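Local coordinates for antifreeze protein (Marinomonas primoryensis, PDB 3P4G) that probably binds ice through waters ordered on its surface, displayed by a calcium-dependent right-handed beta-helix, and so restrains the growth of ice crystals, at residues 23-28 against 38-43; 57-62 against 84-89; 62-67 against 89-94; 103-108 against 122-127. One frame throughout, in Å; residues are numbered along the deposited sequence.

Interaction 1: residues 23-28 against 38-43; sequences HSFDHY and NNVAVT. With CA (calcium ion), chain E.
Parallel strand pairing joins Ser-24 and Phe-25 to Ala-41 and Val-42 at the N-terminal end of the beta-helix, where the first modelled strand lies beside the next coil. The carbonyl of Ala-41 accepts Phe-25 N at 2.8 Å, Phe-25 O takes Thr-43 N, and His-23 both donates to Asn-39 O and accepts from Ala-41 N. Small Ser-24 and Ala-41 lie on one face; Phe-25 and Val-42 turn to the other. The Phe-25 ring meets Val-40 at its edge, CE2 to CG1 at 3.9 Å, while CD2 stands 4.1 Å from Val-42 CG2. Tyr-28 covers one face of this ring, its CD1 3.7 Å above the ring plane and over the centre, and its CB touches Val-42 CG1; the phenol OH bonds to Thr-49 O. At one end a water links His-23 ND1 (2.7 Å) with Asn-39 N (2.9 Å), which donates to it. At the other, Thr-43 OG1 lies between backbone N and carbonyl carbon (chi1 56°) and gives a hydrogen bond to Asp-26 OD1 at 3.1 Å, reaching it from above the carboxylate plane. Asn-38 is a calcium ligand, sharing its ion with Asp-34, Ser-36, Val-52, Ala-54 and Asp-57. Beta-branched valines suit the extended inner strand, and such in-register parallel coils over a packed apolar core are the hallmark of a beta-helical solenoid.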
loop_
_atom_site.group_PDB
_atom_site.type_symbol
_atom_site.label_atom_id
_atom_site.label_comp_id
_atom_site.label_asym_id
_atom_site.label_seq_id
_atom_site.Cartn_x
_atom_site.Cartn_y
_atom_site.Cartn_z
ATOM N N HIS A 23 -31.844 16.664 -5.225
ATOM C CA HIS A 23 -31.472 17.633 -6.231
ATOM C C HIS A 23 -31.023 16.841 -7.457
ATOM O O HIS A 23 -30.070 16.058 -7.369
ATOM C CB HIS A 23 -30.323 18.533 -5.735
ATOM C CG HIS A 23 -30.694 19.472 -4.615
ATOM N ND1 HIS A 23 -30.861 19.055 -3.312
ATOM C CD2 HIS A 23 -30.859 20.817 -4.597
ATOM C CE1 HIS A 23 -31.155 20.092 -2.547
ATOM N NE2 HIS A 23 -31.161 21.175 -3.304
ATOM N N SER A 24 -31.699 17.030 -8.588
ATOM C CA SER A 24 -31.331 16.343 -9.821
ATOM C C SER A 24 -30.752 17.321 -10.840
ATOM O O SER A 24 -31.277 18.427 -11.023
ATOM C CB SER A 24 -32.532 15.621 -10.426
ATOM O OG SER A 24 -33.081 14.682 -9.521
ATOM N N PHE A 25 -29.661 16.910 -11.481
ATOM C CA PHE A 25 -28.987 17.682 -12.531
ATOM C C PHE A 25 -28.622 16.775 -13.685
ATOM O O PHE A 25 -28.400 15.570 -13.477
ATOM C CB PHE A 25 -27.689 18.261 -11.986
ATOM C CG PHE A 25 -27.867 19.114 -10.769
ATOM C CD1 PHE A 25 -28.125 20.479 -10.893
ATOM C CD2 PHE A 25 -27.760 18.562 -9.483
ATOM C CE1 PHE A 25 -28.274 21.295 -9.758
ATOM C CE2 PHE A 25 -27.910 19.354 -8.343
ATOM C CZ PHE A 25 -28.184 20.722 -8.474
ATOM N N ASP A 26 -28.548 17.345 -14.896
ATOM C CA ASP A 26 -27.897 16.627 -16.002
ATOM C C ASP A 26 -26.459 17.150 -15.993
ATOM O O ASP A 26 -25.585 16.563 -15.343
ATOM C CB ASP A 26 -28.631 16.813 -17.361
ATOM C CG ASP A 26 -27.944 16.029 -18.551
ATOM O OD1 ASP A 26 -26.946 15.266 -18.363
ATOM O OD2 ASP A 26 -28.422 16.182 -19.704
ATOM N N HIS A 27 -26.212 18.265 -16.660
ATOM C CA HIS A 27 -24.909 18.889 -16.600
ATOM C C HIS A 27 -24.887 19.779 -15.344
ATOM O O HIS A 27 -25.628 20.763 -15.250
ATOM C CB HIS A 27 -24.688 19.664 -17.908
ATOM C CG HIS A 27 -23.352 20.338 -18.043
ATOM N ND1 HIS A 27 -22.223 19.951 -17.342
ATOM C CD2 HIS A 27 -22.954 21.346 -18.867
ATOM C CE1 HIS A 27 -21.195 20.700 -17.715
ATOM N NE2 HIS A 27 -21.611 21.554 -18.636
ATOM N N TYR A 28 -24.076 19.411 -14.349
ATOM C CA TYR A 28 -23.955 20.217 -13.130
ATOM C C TYR A 28 -23.033 21.406 -13.315
ATOM O O TYR A 28 -21.811 21.263 -13.536
ATOM C CB TYR A 28 -23.498 19.375 -11.946
ATOM C CG TYR A 28 -23.284 20.186 -10.692
ATOM C CD1 TYR A 28 -24.334 20.399 -9.792
ATOM C CD2 TYR A 28 -22.021 20.757 -10.405
ATOM C CE1 TYR A 28 -24.133 21.162 -8.604
ATOM C CE2 TYR A 28 -21.812 21.526 -9.254
ATOM C CZ TYR A 28 -22.875 21.714 -8.348
ATOM O OH TYR A 28 -22.696 22.453 -7.196
ATOM N N ASN A 38 -28.491 15.809 2.191
ATOM C CA ASN A 38 -28.745 15.923 0.759
ATOM C C ASN A 38 -28.681 14.632 -0.047
ATOM O O ASN A 38 -27.984 13.686 0.306
ATOM C CB ASN A 38 -27.796 16.957 0.150
ATOM C CG ASN A 38 -28.021 18.340 0.702
ATOM O OD1 ASN A 38 -27.175 18.893 1.414
ATOM N ND2 ASN A 38 -29.171 18.941 0.357
ATOM N N ASN A 39 -29.413 14.615 -1.165
ATOM C CA ASN A 39 -29.297 13.537 -2.157
ATOM C C ASN A 39 -29.143 14.248 -3.492
ATOM O O ASN A 39 -30.066 14.945 -3.952
ATOM C CB ASN A 39 -30.527 12.597 -2.190
ATOM C CG ASN A 39 -30.353 11.465 -3.205
ATOM O OD1 ASN A 39 -29.296 10.844 -3.277
ATOM N ND2 ASN A 39 -31.355 11.228 -4.004
ATOM N N VAL A 40 -27.945 14.153 -4.062
ATOM C CA VAL A 40 -27.631 14.854 -5.303
ATOM C C VAL A 40 -27.423 13.822 -6.388
ATOM O O VAL A 40 -26.578 12.934 -6.240
ATOM C CB VAL A 40 -26.396 15.764 -5.133
ATOM C CG1 VAL A 40 -26.020 16.515 -6.498
ATOM C CG2 VAL A 40 -26.646 16.767 -4.017
ATOM N N ALA A 41 -28.194 13.933 -7.484
ATOM C CA ALA A 41 -28.070 13.023 -8.607
ATOM C C ALA A 41 -27.675 13.830 -9.818
ATOM O O ALA A 41 -28.443 14.717 -10.236
ATOM C CB ALA A 41 -29.449 12.318 -8.881
ATOM N N VAL A 42 -26.505 13.548 -10.370
ATOM C CA VAL A 42 -25.996 14.216 -11.587
ATOM C C VAL A 42 -25.847 13.165 -12.711
ATOM O O VAL A 42 -25.040 12.241 -12.615
ATOM C CB VAL A 42 -24.622 14.931 -11.312
ATOM C CG1 VAL A 42 -24.097 15.626 -12.590
ATOM C CG2 VAL A 42 -24.751 15.917 -10.125
ATOM N N THR A 43 -26.649 13.271 -13.775
ATOM C CA THR A 43 -26.569 12.277 -14.858
ATOM C C THR A 43 -25.411 12.594 -15.816
ATOM O O THR A 43 -24.968 11.709 -16.553
ATOM C CB THR A 43 -27.873 12.177 -15.696
ATOM O OG1 THR A 43 -28.178 13.463 -16.211
ATOM C CG2 THR A 43 -29.046 11.713 -14.859
HETATM CA CA CA E . -25.896 18.600 3.421
HETATM O O HOH W 1 -30.841 17.160 -1.400
#

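Interaction 2: residues 57-62 against 84-89; sequences DKVSID and DQLYVA. With CA (calcium ion), chain F; CA (calcium ion), chain E; CA (calcium ion), chain G.
Asp-57 and Asp-84 lie side by side with their carboxylate planes nearly parallel and share one calcium ion, reached by Asp-57 OD2 and Asp-84 OD1, each 2.3 Å away. Those two oxygens, 3.1 Å apart, are reconciled by the metal between them. Asp-84 OD1 has a second partner: Asp-57 N donates to its anti lone pair at 2.9 Å, nearly straight at 163°. Asp-57 OD1 binds the calcium before it in the row, Asp-84 OD2 the one after. Leu-53, Gly-55, Met-79 and Thr-81 complete the shared site. Beyond the acids a parallel ladder runs from Gln-85 N to Asp-57 O, Val-59 N to Gln-85 O, Tyr-87 N to Val-59 O, Ile-61 N to Tyr-87 O and Ala-89 N to Ile-61 O. On the inner face Leu-86 CD1 packs 3.8 Å from Val-59 CG1 and 4.1 Å from Ile-61 CD1. Outside, Lys-58 and Gln-85 run extended side by side, CE to NE2 at 4.0 Å, polar chains suited to solvent. Aspartate fits because a short, two-oxygen anion can bridge successive ions. Shared calcium thus satisfies these oxygens; without it the aspartates would probably repel one another, consistent with the protein's calcium dependence.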
loop_
_atom_site.group_PDB
_atom_site.type_symbol
_atom_site.label_atom_id
_atom_site.label_comp_id
_atom_site.label_asym_id
_atom_site.label_seq_id
_atom_site.Cartn_x
_atom_site.Cartn_y
_atom_site.Cartn_z
ATOM N N ASP A 57 -24.666 13.181 3.542
ATOM C CA ASP A 57 -25.123 13.479 2.177
ATOM C C ASP A 57 -24.759 12.329 1.255
ATOM O O ASP A 57 -23.718 11.685 1.410
ATOM C CB ASP A 57 -24.406 14.728 1.667
ATOM C CG ASP A 57 -24.615 15.934 2.581
ATOM O OD1 ASP A 57 -25.781 16.387 2.780
ATOM O OD2 ASP A 57 -23.613 16.441 3.097
ATOM N N LYS A 58 -25.571 12.138 0.228
ATOM C CA LYS A 58 -25.280 11.163 -0.802
ATOM C C LYS A 58 -25.199 11.963 -2.100
ATOM O O LYS A 58 -26.062 12.818 -2.376
ATOM C CB LYS A 58 -26.400 10.118 -0.954
ATOM C CG LYS A 58 -26.052 9.077 -2.090
ATOM C CD LYS A 58 -26.864 7.771 -1.929
ATOM C CE LYS A 58 -26.682 6.800 -3.137
ATOM N NZ LYS A 58 -27.650 5.646 -2.972
ATOM N N VAL A 59 -24.128 11.722 -2.847
ATOM C CA VAL A 59 -23.907 12.340 -4.167
ATOM C C VAL A 59 -23.573 11.230 -5.188
ATOM O O VAL A 59 -22.732 10.355 -4.924
ATOM C CB VAL A 59 -22.755 13.376 -4.126
ATOM C CG1 VAL A 59 -22.479 13.842 -5.558
ATOM C CG2 VAL A 59 -23.070 14.590 -3.216
ATOM N N SER A 60 -24.240 11.272 -6.346
ATOM C CA SER A 60 -24.061 10.252 -7.374
ATOM C C SER A 60 -23.951 10.971 -8.695
ATOM O O SER A 60 -24.823 11.758 -9.063
ATOM C CB SER A 60 -25.242 9.279 -7.404
ATOM O OG SER A 60 -25.473 8.719 -6.128
ATOM N N ILE A 61 -22.862 10.707 -9.386
ATOM C CA ILE A 61 -22.471 11.410 -10.629
ATOM C C ILE A 61 -22.198 10.330 -11.672
ATOM O O ILE A 61 -21.359 9.442 -11.458
ATOM C CB ILE A 61 -21.157 12.286 -10.361
ATOM C CG1 ILE A 61 -21.428 13.414 -9.345
ATOM C CG2 ILE A 61 -20.529 12.870 -11.657
ATOM C CD1 ILE A 61 -20.233 13.815 -8.490
ATOM N N ASP A 62 -22.914 10.359 -12.797
ATOM C CA ASP A 62 -22.704 9.333 -13.813
ATOM C C ASP A 62 -21.542 9.713 -14.740
ATOM O O ASP A 62 -20.992 8.855 -15.441
ATOM C CB ASP A 62 -23.958 9.181 -14.649
ATOM C CG ASP A 62 -25.113 8.647 -13.857
ATOM O OD1 ASP A 62 -24.874 7.897 -12.877
ATOM O OD2 ASP A 62 -26.245 8.941 -14.264
ATOM N N ASP A 84 -20.676 10.771 4.770
ATOM C CA ASP A 84 -21.163 11.035 3.392
ATOM C C ASP A 84 -20.890 9.888 2.452
ATOM O O ASP A 84 -19.939 9.122 2.680
ATOM C CB ASP A 84 -20.526 12.306 2.860
ATOM C CG ASP A 84 -20.774 13.508 3.779
ATOM O OD1 ASP A 84 -21.943 13.982 3.927
ATOM O OD2 ASP A 84 -19.810 13.996 4.396
ATOM N N GLN A 85 -21.677 9.794 1.377
ATOM C CA GLN A 85 -21.539 8.641 0.460
ATOM C C GLN A 85 -21.492 9.190 -0.951
ATOM O O GLN A 85 -22.424 9.911 -1.373
ATOM C CB GLN A 85 -22.743 7.748 0.622
ATOM C CG GLN A 85 -22.607 6.403 -0.113
ATOM C CD GLN A 85 -23.773 5.471 0.204
ATOM O OE1 GLN A 85 -24.282 5.461 1.322
ATOM N NE2 GLN A 85 -24.202 4.697 -0.792
ATOM N N LEU A 86 -20.405 8.896 -1.649
ATOM C CA LEU A 86 -20.168 9.418 -3.004
ATOM C C LEU A 86 -20.017 8.316 -4.003
ATOM O O LEU A 86 -19.317 7.315 -3.754
ATOM C CB LEU A 86 -18.935 10.349 -2.996
ATOM C CG LEU A 86 -18.403 10.767 -4.380
ATOM C CD1 LEU A 86 -19.484 11.598 -5.112
ATOM C CD2 LEU A 86 -17.117 11.595 -4.183
ATOM N N TYR A 87 -20.708 8.461 -5.148
ATOM C CA TYR A 87 -20.523 7.542 -6.253
ATOM C C TYR A 87 -20.171 8.403 -7.467
ATOM O O TYR A 87 -20.837 9.391 -7.724
ATOM C CB TYR A 87 -21.815 6.786 -6.516
ATOM C CG TYR A 87 -21.751 5.950 -7.791
ATOM C CD1 TYR A 87 -21.092 4.724 -7.805
ATOM C CD2 TYR A 87 -22.354 6.399 -8.962
ATOM C CE1 TYR A 87 -21.030 3.968 -8.983
ATOM C CE2 TYR A 87 -22.313 5.643 -10.134
ATOM C CZ TYR A 87 -21.665 4.437 -10.129
ATOM O OH TYR A 87 -21.589 3.690 -11.289
ATOM N N VAL A 88 -19.085 8.073 -8.142
ATOM C CA VAL A 88 -18.740 8.669 -9.454
ATOM C C VAL A 88 -18.518 7.536 -10.498
ATOM O O VAL A 88 -17.624 6.698 -10.294
ATOM C CB VAL A 88 -17.455 9.523 -9.348
ATOM C CG1 VAL A 88 -17.090 10.028 -10.745
ATOM C CG2 VAL A 88 -17.629 10.688 -8.374
ATOM N N ALA A 89 -19.292 7.499 -11.594
ATOM C CA ALA A 89 -19.126 6.446 -12.603
ATOM C C ALA A 89 -17.972 6.716 -13.571
ATOM O O ALA A 89 -17.446 5.788 -14.164
ATOM C CB ALA A 89 -20.429 6.281 -13.401
HETATM CA CA CA F . -21.830 16.200 4.581
HETATM CA CA CA E . -25.896 18.600 3.421
HETATM CA CA CA G . -17.773 13.756 5.526
#

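Interaction 3: residues 62-67 against 89-94; sequences DGNVED and AGDVLG
Asn-64 turns its amide across to the neighbouring coil, CG lying beside its own backbone N and anti to the carbonyl carbon (chi1 -58°), and OD1 accepts Asp-91 N at 2.8 Å. The N-H points almost exactly at the oxygen, 178°, though the donor sits somewhat off the amide plane. Leu-93 leans the other way, toward the coil of Asn-64: its CD1 lies 3.5 Å from Val-65 O and 4.1 Å from Asn-64 CB, over the side chain's root rather than its amide. Val-65 and Val-92 meet more loosely through CG2 to CG2, 4.3 Å, both buried in the core. Between these side chains the backbones exchange Val-65 N to Asp-91 O and Leu-93 N to Val-65 O, at 2.7 Å for the latter. Gly-90 suits its place because a CB there would run into Asn-64 OD1 and Gly-63 O; at Gly-94 one would meet Glu-66 O. The asparagine bond is one rung of several, since Asn-45 OD1 accepts Asn-64 N and Asp-91 OD1 accepts Asp-110 N. Side-chain oxygens therefore stand in for backbone carbonyls where regular strand pairing lapses, a row of side-chain to backbone bonds running from coil to coil that probably keeps successive turns in register.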
loop_
_atom_site.group_PDB
_atom_site.type_symbol
_atom_site.label_atom_id
_atom_site.label_comp_id
_atom_site.label_asym_id
_atom_site.label_seq_id
_atom_site.Cartn_x
_atom_site.Cartn_y
_atom_site.Cartn_z
ATOM N N ASP A 62 -22.914 10.359 -12.797
ATOM C CA ASP A 62 -22.704 9.333 -13.813
ATOM C C ASP A 62 -21.542 9.713 -14.740
ATOM O O ASP A 62 -20.992 8.855 -15.441
ATOM C CB ASP A 62 -23.958 9.181 -14.649
ATOM C CG ASP A 62 -25.113 8.647 -13.857
ATOM O OD1 ASP A 62 -24.874 7.897 -12.877
ATOM O OD2 ASP A 62 -26.245 8.941 -14.264
ATOM N N GLY A 63 -21.224 11.003 -14.785
ATOM C CA GLY A 63 -20.115 11.514 -15.607
ATOM C C GLY A 63 -18.826 11.691 -14.826
ATOM O O GLY A 63 -18.528 10.903 -13.902
ATOM N N ASN A 64 -18.096 12.759 -15.152
ATOM C CA ASN A 64 -16.775 13.031 -14.564
ATOM C C ASN A 64 -16.853 14.172 -13.568
ATOM O O ASN A 64 -17.679 15.084 -13.725
ATOM C CB ASN A 64 -15.786 13.457 -15.670
ATOM C CG ASN A 64 -15.658 12.424 -16.746
ATOM O OD1 ASN A 64 -15.526 11.237 -16.453
ATOM N ND2 ASN A 64 -15.660 12.873 -18.023
ATOM N N VAL A 65 -15.997 14.138 -12.556
ATOM C CA VAL A 65 -15.722 15.341 -11.781
ATOM C C VAL A 65 -14.598 16.049 -12.529
ATOM O O VAL A 65 -13.437 15.560 -12.589
ATOM C CB VAL A 65 -15.298 15.012 -10.327
ATOM C CG1 VAL A 65 -14.931 16.307 -9.550
ATOM C CG2 VAL A 65 -16.395 14.199 -9.668
ATOM N N GLU A 66 -14.935 17.200 -13.089
ATOM C CA GLU A 66 -14.004 17.885 -13.978
ATOM C C GLU A 66 -12.934 18.712 -13.227
ATOM O O GLU A 66 -13.072 19.013 -12.035
ATOM C CB GLU A 66 -14.768 18.732 -14.975
ATOM C CG GLU A 66 -15.561 17.887 -15.989
ATOM C CD GLU A 66 -16.313 18.734 -16.992
ATOM O OE1 GLU A 66 -16.304 19.988 -16.899
ATOM O OE2 GLU A 66 -16.905 18.135 -17.902
ATOM N N ASP A 67 -11.860 19.051 -13.953
ATOM C CA ASP A 67 -10.792 19.924 -13.475
ATOM C C ASP A 67 -11.268 21.389 -13.405
ATOM O O ASP A 67 -10.817 22.245 -14.177
ATOM C CB ASP A 67 -9.601 19.807 -14.436
ATOM C CG ASP A 67 -8.306 20.406 -13.883
ATOM O OD1 ASP A 67 -8.268 20.899 -12.737
ATOM O OD2 ASP A 67 -7.310 20.384 -14.640
ATOM N N ALA A 89 -19.292 7.499 -11.594
ATOM C CA ALA A 89 -19.126 6.446 -12.603
ATOM C C ALA A 89 -17.972 6.716 -13.571
ATOM O O ALA A 89 -17.446 5.788 -14.164
ATOM C CB ALA A 89 -20.429 6.281 -13.401
ATOM N N GLY A 90 -17.629 8.002 -13.749
ATOM C CA GLY A 90 -16.563 8.421 -14.651
ATOM C C GLY A 90 -15.246 8.607 -13.943
ATOM O O GLY A 90 -14.946 7.906 -12.959
ATOM N N ASP A 91 -14.486 9.602 -14.426
ATOM C CA ASP A 91 -13.146 9.886 -13.915
ATOM C C ASP A 91 -13.231 11.083 -12.974
ATOM O O ASP A 91 -14.180 11.864 -13.016
ATOM C CB ASP A 91 -12.193 10.239 -15.073
ATOM C CG ASP A 91 -11.993 9.076 -16.042
ATOM O OD1 ASP A 91 -12.077 7.907 -15.620
ATOM O OD2 ASP A 91 -11.705 9.323 -17.240
ATOM N N VAL A 92 -12.200 11.224 -12.167
ATOM C CA VAL A 92 -12.100 12.334 -11.228
ATOM C C VAL A 92 -10.866 13.111 -11.615
ATOM O O VAL A 92 -9.728 12.585 -11.522
ATOM C CB VAL A 92 -12.010 11.855 -9.775
ATOM C CG1 VAL A 92 -11.703 13.041 -8.851
ATOM C CG2 VAL A 92 -13.314 11.212 -9.355
ATOM N N LEU A 93 -11.107 14.348 -12.066
ATOM C CA LEU A 93 -10.032 15.256 -12.525
ATOM C C LEU A 93 -9.956 16.550 -11.698
ATOM O O LEU A 93 -9.124 17.426 -11.983
ATOM C CB LEU A 93 -10.195 15.629 -13.994
ATOM C CG LEU A 93 -10.295 14.443 -14.953
ATOM C CD1 LEU A 93 -11.735 14.029 -15.174
ATOM C CD2 LEU A 93 -9.681 14.935 -16.315
ATOM N N GLY A 94 -10.845 16.665 -10.711
ATOM C CA GLY A 94 -10.842 17.776 -9.745
ATOM C C GLY A 94 -10.881 17.188 -8.333
ATOM O O GLY A 94 -11.436 16.082 -8.112
#

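Interaction 4: residues 103-108 against 122-127; sequences DEIYIK and DEVYIG. With CA (calcium ion), chain H; CA (calcium ion), chain G; CA (calcium ion), chain I.
Tyr-106 and Tyr-125 form an offset stack on the outer face of two neighbouring parallel strands, 104-107 and 123-126. Their planes are 1° apart and their centroids 4.1 Å; each ring is slid so that Tyr-125 CD2 lies over the rim of Tyr-106, and Tyr-106 CE1 over that of Tyr-125. Both CG atoms are anti to the backbone N (chi1 -169° and 175°), alike on their strands, and the rings lie side by side, pointing the same way. Tyr-106 CZ comes 3.4 Å from Tyr-125 CE2. Flat, amphipathic tyrosine suits an exterior ladder: faces are buried against each other.

Metal coordination governs the start of the strands. Asp-103 OD2 and Asp-122 OD1 bind the same calcium, 2.4 Å and 2.3 Å away, while Asp-103 OD1 and Asp-122 OD2 reach the ions before and after it. Asp-103 N also donates to Asp-122 OD1.

As for hydrogen bonds, Glu-123 N, Ile-105 N, Tyr-125 N, Ile-107 N and Gly-127 N complete the parallel ladder. At Gly-127 the missing side chain matters, as a CB would run into Lys-108 O.

Branched aliphatic residues fill the inner face, where Ile-107 CD1 lies 4.0 Å from Ile-126 CG1 and Ile-105 CD1 4.3 Å from Val-124 CG2.

Like charges complete the outer face: Glu-104 OE2 and Glu-123 OE2 are 4.6 Å apart, with a water that donates to Glu-104 OE2 at 2.8 Å between them. Like over like thus gives stacked tyrosines and shared ions, but also brings together glutamates whose repulsion the water probably eases.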
loop_
_atom_site.group_PDB
_atom_site.type_symbol
_atom_site.label_atom_id
_atom_site.label_comp_id
_atom_site.label_asym_id
_atom_site.label_seq_id
_atom_site.Cartn_x
_atom_site.Cartn_y
_atom_site.Cartn_z
ATOM N N ASP A 103 -16.714 8.374 5.907
ATOM C CA ASP A 103 -17.186 8.592 4.510
ATOM C C ASP A 103 -16.931 7.372 3.599
ATOM O O ASP A 103 -15.926 6.629 3.769
ATOM C CB ASP A 103 -16.459 9.802 3.935
ATOM C CG ASP A 103 -16.738 11.062 4.706
ATOM O OD1 ASP A 103 -17.896 11.534 4.736
ATOM O OD2 ASP A 103 -15.810 11.623 5.341
ATOM N N GLU A 104 -17.795 7.230 2.588
ATOM C CA GLU A 104 -17.755 6.081 1.684
ATOM C C GLU A 104 -17.668 6.667 0.286
ATOM O O GLU A 104 -18.547 7.430 -0.109
ATOM C CB GLU A 104 -19.000 5.229 1.889
ATOM C CG GLU A 104 -19.052 4.063 0.957
ATOM C CD GLU A 104 -20.001 2.941 1.392
ATOM O OE1 GLU A 104 -20.552 2.913 2.516
ATOM O OE2 GLU A 104 -20.176 2.017 0.569
ATOM N N ILE A 105 -16.574 6.377 -0.414
ATOM C CA ILE A 105 -16.339 6.921 -1.798
ATOM C C ILE A 105 -16.188 5.732 -2.771
ATOM O O ILE A 105 -15.451 4.767 -2.497
ATOM C CB ILE A 105 -15.080 7.751 -1.855
ATOM C CG1 ILE A 105 -15.237 9.045 -1.036
ATOM C CG2 ILE A 105 -14.766 8.149 -3.305
ATOM C CD1 ILE A 105 -13.917 9.850 -0.946
ATOM N N TYR A 106 -16.901 5.789 -3.906
ATOM C CA TYR A 106 -16.758 4.812 -4.917
ATOM C C TYR A 106 -16.645 5.526 -6.247
ATOM O O TYR A 106 -17.630 6.096 -6.707
ATOM C CB TYR A 106 -18.021 3.924 -4.956
ATOM C CG TYR A 106 -17.887 2.674 -5.820
ATOM C CD1 TYR A 106 -17.608 1.439 -5.253
ATOM C CD2 TYR A 106 -18.035 2.733 -7.221
ATOM C CE1 TYR A 106 -17.517 0.294 -6.032
ATOM C CE2 TYR A 106 -17.900 1.580 -8.016
ATOM C CZ TYR A 106 -17.647 0.374 -7.407
ATOM O OH TYR A 106 -17.511 -0.778 -8.188
ATOM N N ILE A 107 -15.465 5.458 -6.845
ATOM C CA ILE A 107 -15.188 6.036 -8.162
ATOM C C ILE A 107 -14.841 4.878 -9.113
ATOM O O ILE A 107 -13.886 4.125 -8.881
ATOM C CB ILE A 107 -13.998 6.999 -8.058
ATOM C CG1 ILE A 107 -14.355 8.168 -7.118
ATOM C CG2 ILE A 107 -13.545 7.415 -9.447
ATOM C CD1 ILE A 107 -13.130 8.706 -6.408
ATOM N N LYS A 108 -15.617 4.723 -10.180
ATOM C CA LYS A 108 -15.409 3.586 -11.084
ATOM C C LYS A 108 -14.167 3.816 -11.969
ATOM O O LYS A 108 -13.461 2.864 -12.338
ATOM C CB LYS A 108 -16.665 3.401 -11.965
ATOM C CG LYS A 108 -16.728 2.134 -12.758
ATOM C CD LYS A 108 -18.085 1.970 -13.544
ATOM C CE LYS A 108 -17.912 0.955 -14.717
ATOM N NZ LYS A 108 -19.024 0.965 -15.743
ATOM N N ASP A 122 -12.811 5.913 6.872
ATOM C CA ASP A 122 -13.337 6.096 5.500
ATOM C C ASP A 122 -13.128 4.857 4.640
ATOM O O ASP A 122 -12.141 4.152 4.808
ATOM C CB ASP A 122 -12.652 7.252 4.821
ATOM C CG ASP A 122 -12.775 8.564 5.648
ATOM O OD1 ASP A 122 -13.905 9.099 5.805
ATOM O OD2 ASP A 122 -11.768 9.051 6.168
ATOM N N GLU A 123 -13.976 4.719 3.626
ATOM C CA GLU A 123 -13.911 3.576 2.699
ATOM C C GLU A 123 -13.793 4.179 1.304
ATOM O O GLU A 123 -14.701 4.942 0.893
ATOM C CB GLU A 123 -15.190 2.739 2.846
ATOM C CG GLU A 123 -15.176 1.460 2.050
ATOM C CD GLU A 123 -16.196 0.378 2.518
ATOM O OE1 GLU A 123 -16.728 0.312 3.697
ATOM O OE2 GLU A 123 -16.460 -0.469 1.636
ATOM N N VAL A 124 -12.659 3.950 0.626
ATOM C CA VAL A 124 -12.416 4.565 -0.712
ATOM C C VAL A 124 -12.190 3.441 -1.715
ATOM O O VAL A 124 -11.305 2.586 -1.490
ATOM C CB VAL A 124 -11.193 5.526 -0.693
ATOM C CG1 VAL A 124 -10.950 6.211 -2.084
ATOM C CG2 VAL A 124 -11.381 6.607 0.342
ATOM N N TYR A 125 -12.965 3.434 -2.809
ATOM C CA TYR A 125 -12.777 2.492 -3.889
ATOM C C TYR A 125 -12.585 3.347 -5.153
ATOM O O TYR A 125 -13.403 4.281 -5.426
ATOM C CB TYR A 125 -14.038 1.646 -4.069
ATOM C CG TYR A 125 -14.033 0.699 -5.242
ATOM C CD1 TYR A 125 -13.819 -0.670 -5.054
ATOM C CD2 TYR A 125 -14.261 1.158 -6.564
ATOM C CE1 TYR A 125 -13.794 -1.540 -6.122
ATOM C CE2 TYR A 125 -14.249 0.288 -7.626
ATOM C CZ TYR A 125 -13.996 -1.069 -7.397
ATOM O OH TYR A 125 -14.022 -1.964 -8.438
ATOM N N ILE A 126 -11.496 3.053 -5.868
ATOM C CA ILE A 126 -11.171 3.673 -7.153
ATOM C C ILE A 126 -10.970 2.481 -8.109
ATOM O O ILE A 126 -10.053 1.645 -7.916
ATOM C CB ILE A 126 -9.942 4.534 -7.066
ATOM C CG1 ILE A 126 -10.304 5.837 -6.328
ATOM C CG2 ILE A 126 -9.357 4.879 -8.485
ATOM C CD1 ILE A 126 -9.018 6.576 -5.715
ATOM N N GLY A 127 -11.802 2.416 -9.141
ATOM C CA GLY A 127 -11.804 1.235 -10.045
ATOM C C GLY A 127 -10.608 1.265 -11.039
ATOM O O GLY A 127 -10.007 0.235 -11.424
HETATM CA CA CA H . -13.782 11.321 6.505
HETATM CA CA CA G . -17.773 13.756 5.526
HETATM CA CA CA I . -9.794 8.747 7.409
HETATM O O HOH W 2 -18.734 -0.423 0.773
#

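In the fold
From the N terminus, interaction 1 closes the first loop of nine residues, pairing strand 24-25 with 39-42. Strand 58-61 joins on the far side of 39-42, Val-42 N lying 2.8 Å from Ser-60 O, and a calcium ion touches both interactions. Interactions 2 and 3 cross: segments 57-62 and 62-67 meet 84-89 and 89-94 in turn, sharing Asp-62 and Ala-89, each closing a loop with 21 residues between its segments. Interaction 4 follows in series across thirteen residues; strand 104-107 pairs with 85-88, and a second calcium touches interactions 2 and 4. Together they tie the first coils of the solenoid along one strand face, its calcium row and, through interaction 3, the turn that follows.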